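Local coordinates for protein lytic chitin monooxygenase (Enterococcus faecalis, PDB 4A02) that cleaves the glycosidic bonds of alpha- and beta-chitin by copper-dependent oxidation, working in synergy with a chitinase to depolymerise crystalline chitin, at residues 2-7 / 159-164. Residues are numbered along the deposited sequence; the frame is centred on the assembly and turned at random.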
ATOM      1  N   GLY A   2       3.785 -10.105   2.934  1.00  7.46           N
ATOM      2  CA  GLY A   2       4.655  -8.990   3.127  1.00  8.05           C
ATOM      3  C   GLY A   2       3.917  -7.685   3.145  1.00  6.45           C
ATOM      4  O   GLY A   2       2.697  -7.632   2.999  1.00  7.04           O
ATOM      5  N   TYR A   3       4.691  -6.615   3.338  1.00  6.56           N
ATOM      6  CA  TYR A   3       4.133  -5.287   3.473  1.00  6.32           C
ATOM      7  C   TYR A   3       5.158  -4.270   2.990  1.00  5.94           C
ATOM      8  O   TYR A   3       6.351  -4.582   2.852  1.00  6.52           O
ATOM      9  CB  TYR A   3       3.712  -4.984   4.941  1.00  6.36           C
ATOM     10  CG  TYR A   3       4.733  -5.396   5.957  1.00  6.53           C
ATOM     11  CD1 TYR A   3       5.875  -4.635   6.210  1.00  7.05           C
ATOM     12  CD2 TYR A   3       4.585  -6.572   6.682  1.00  7.79           C
ATOM     13  CE1 TYR A   3       6.806  -5.032   7.135  1.00  7.47           C
ATOM     14  CE2 TYR A   3       5.506  -6.986   7.603  1.00  8.59           C
ATOM     15  CZ  TYR A   3       6.642  -6.212   7.832  1.00  7.58           C
ATOM     16  OH  TYR A   3       7.539  -6.662   8.763  1.00  9.81           O
ATOM     17  N   VAL A   4       4.697  -3.034   2.755  1.00  5.98           N
ATOM     18  CA  VAL A   4       5.576  -1.929   2.453  1.00  5.82           C
ATOM     19  C   VAL A   4       6.040  -1.288   3.738  1.00  5.78           C
ATOM     20  O   VAL A   4       5.245  -0.841   4.560  1.00  5.93           O
ATOM     21  CB  VAL A   4       4.925  -0.920   1.495  1.00  6.01           C
ATOM     22  CG1 VAL A   4       5.802   0.310   1.363  1.00  6.33           C
ATOM     23  CG2 VAL A   4       4.668  -1.565   0.152  1.00  6.48           C
ATOM     24  N   ALA A   5       7.376  -1.284   3.921  1.00  6.01           N
ATOM     25  CA  ALA A   5       8.005  -0.772   5.108  1.00  6.15           C
ATOM     26  C   ALA A   5       8.534   0.656   4.941  1.00  5.89           C
ATOM     27  O   ALA A   5       8.703   1.329   5.950  1.00  7.53           O
ATOM     28  CB  ALA A   5       9.139  -1.714   5.543  1.00  7.17           C
ATOM     29  N   SER A   6       8.760   1.116   3.727  1.00  5.84           N
ATOM     30  CA  SER A   6       9.273   2.460   3.506  1.00  5.65           C
ATOM     31  C   SER A   6       8.741   3.020   2.222  1.00  5.64           C
ATOM     32  O   SER A   6       8.962   2.406   1.159  1.00  6.46           O
ATOM     33  CB  SER A   6      10.785   2.456   3.475  1.00  6.39           C
ATOM     34  OG  SER A   6      11.221   3.808   3.354  1.00  6.93           O
ATOM     35  N   PRO A   7       8.101   4.202   2.204  1.00  5.55           N
ATOM     36  CA  PRO A   7       7.468   4.817   3.392  1.00  5.38           C
ATOM     37  C   PRO A   7       6.563   3.782   4.061  1.00  5.43           C
ATOM     38  O   PRO A   7       5.980   2.922   3.418  1.00  6.79           O
ATOM     39  CB  PRO A   7       6.624   5.946   2.785  1.00  6.40           C
ATOM     40  CG  PRO A   7       7.237   6.215   1.451  1.00  7.14           C
ATOM     41  CD  PRO A   7       7.684   4.847   0.962  1.00  6.71           C
ATOM     42  N   GLN A 159      -1.259  -2.841  -0.333  1.00  5.67           N
ATOM     43  CA  GLN A 159      -0.679  -1.958   0.690  1.00  5.54           C
ATOM     44  C   GLN A 159      -0.999  -0.498   0.392  1.00  5.54           C
ATOM     45  O   GLN A 159      -0.381   0.141  -0.452  1.00  6.24           O
ATOM     46  CB  GLN A 159       0.829  -2.178   0.741  1.00  5.85           C
ATOM     47  CG  GLN A 159       1.198  -3.538   1.298  1.00  6.04           C
ATOM     48  CD  GLN A 159       1.090  -3.559   2.813  1.00  5.75           C
ATOM     49  OE1 GLN A 159       1.842  -2.842   3.477  1.00  5.90           O
ATOM     50  NE2 GLN A 159       0.207  -4.359   3.367  1.00  7.58           N
ATOM     51  N   ALA A 160      -1.961   0.040   1.160  1.00  5.35           N
ATOM     52  CA  ALA A 160      -2.192   1.478   1.184  1.00  5.40           C
ATOM     53  C   ALA A 160      -1.151   2.164   2.053  1.00  5.10           C
ATOM     54  O   ALA A 160      -0.849   1.692   3.156  1.00  5.54           O
ATOM     55  CB  ALA A 160      -3.590   1.755   1.741  1.00  6.24           C
ATOM     56  N   ILE A 161      -0.632   3.281   1.557  1.00  5.14           N
ATOM     57  CA  ILE A 161       0.458   4.039   2.200  1.00  4.84           C
ATOM     58  C   ILE A 161       0.061   5.497   2.217  1.00  5.02           C
ATOM     59  O   ILE A 161      -0.205   6.093   1.164  1.00  5.78           O
ATOM     60  CB  ILE A 161       1.752   3.851   1.390  1.00  5.32           C
ATOM     61  CG1 ILE A 161       2.157   2.378   1.218  1.00  6.11           C
ATOM     62  CG2 ILE A 161       2.893   4.665   2.000  1.00  6.21           C
ATOM     63  CD1 ILE A 161       2.713   2.081  -0.112  1.00  9.91           C
ATOM     64  N   ASP A 162      -0.023   6.097   3.403  1.00  4.87           N
ATOM     65  CA  ASP A 162      -0.386   7.497   3.567  1.00  4.75           C
ATOM     66  C   ASP A 162       0.864   8.381   3.520  1.00  4.79           C
ATOM     67  O   ASP A 162       1.811   8.136   4.284  1.00  5.13           O
ATOM     68  CB  ASP A 162      -1.081   7.683   4.916  1.00  4.89           C
ATOM     69  CG  ASP A 162      -2.349   6.881   5.024  1.00  5.19           C
ATOM     70  OD1 ASP A 162      -3.362   7.315   4.391  1.00  5.80           O
ATOM     71  OD2 ASP A 162      -2.352   5.837   5.711  1.00  5.35           O
ATOM     72  N   VAL A 163       0.841   9.397   2.661  1.00  5.04           N
ATOM     73  CA  VAL A 163       1.964  10.305   2.538  1.00  5.12           C
ATOM     74  C   VAL A 163       1.450  11.742   2.523  1.00  5.03           C
ATOM     75  O   VAL A 163       0.297  12.024   2.210  1.00  5.76           O
ATOM     76  CB  VAL A 163       2.814  10.013   1.287  1.00  5.59           C
ATOM     77  CG1 VAL A 163       3.427   8.637   1.389  1.00  6.42           C
ATOM     78  CG2 VAL A 163       2.019  10.171  -0.007  1.00  6.17           C
ATOM     79  N   ASN A 164       2.362  12.656   2.861  1.00  5.70           N
ATOM     80  CA  ASN A 164       2.150  14.094   2.750  1.00  5.92           C
ATOM     81  C   ASN A 164       3.196  14.612   1.790  1.00  5.73           C
ATOM     82  O   ASN A 164       4.387  14.530   2.103  1.00  6.39           O
ATOM     83  CB  ASN A 164       2.240  14.764   4.114  1.00  6.71           C
ATOM     84  CG  ASN A 164       2.115  16.266   3.954  1.00  8.12           C
ATOM     85  OD1 ASN A 164       1.147  16.761   3.390  1.00  9.35           O
ATOM     86  ND2 ASN A 164       3.141  16.969   4.379  1.00 11.91           N
TER
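In the beta-sandwich core of this AA10 monooxygenase, the N-terminal strand 2-6, which directly follows the copper ligand His1, packs through Val4, and Pro7 just beyond its end, on Gln159, Ile161 and Val163 of strand 155-165. The two strands belong to different sheets and run nearly parallel, 19° apart with their axes 7.4 Å from each other, so they share no backbone-to-backbone pairing; side chains of 159-164 meet side chains and main-chain atoms of 2-7. The one hydrogen bond across the interface joins Val4 N to Gln159 OE1 at 3.0 Å. The bond is fairly straight at the hydrogen (160°), but the donor sits above the plane of the amide carbonyl. The bend of the Gln159 chain at chi2 (-78°) lays the amide against the backbone of Tyr3 and Val4, with Gln159 OE1 3.2 Å from Tyr3 CB. Ser9 OG also binds Gln159 OE1, giving this buried oxygen two partners. Beyond the amide the interface is apolar. Val4 points its two methyls at 159-164: CG2 lies 3.9 Å from Gln159 CB, while CG1 meets Ile161 CD1, also at 3.9 Å, the two side chains crossing at about a right angle. Ile161 bridges Val4 and Pro7, with CD1 on the first and its other branch, CG2, 4.0 Å from Pro7 CB. Pro7, which follows a cis peptide bond, extends this packing more loosely to Val163. Just before it, Ala5 and Ser6 form a classic beta bulge opposite Thr79. Strand 74-82 flanks strand 2-6 and sends Trp80 against Val4 and Gln159, and strand 142-150, antiparallel to strand 155-165, brings Ala146 against Val4 and Ile161; Thr69 and Ile71 of strand 69-71 touch Pro7 and Val163, respectively.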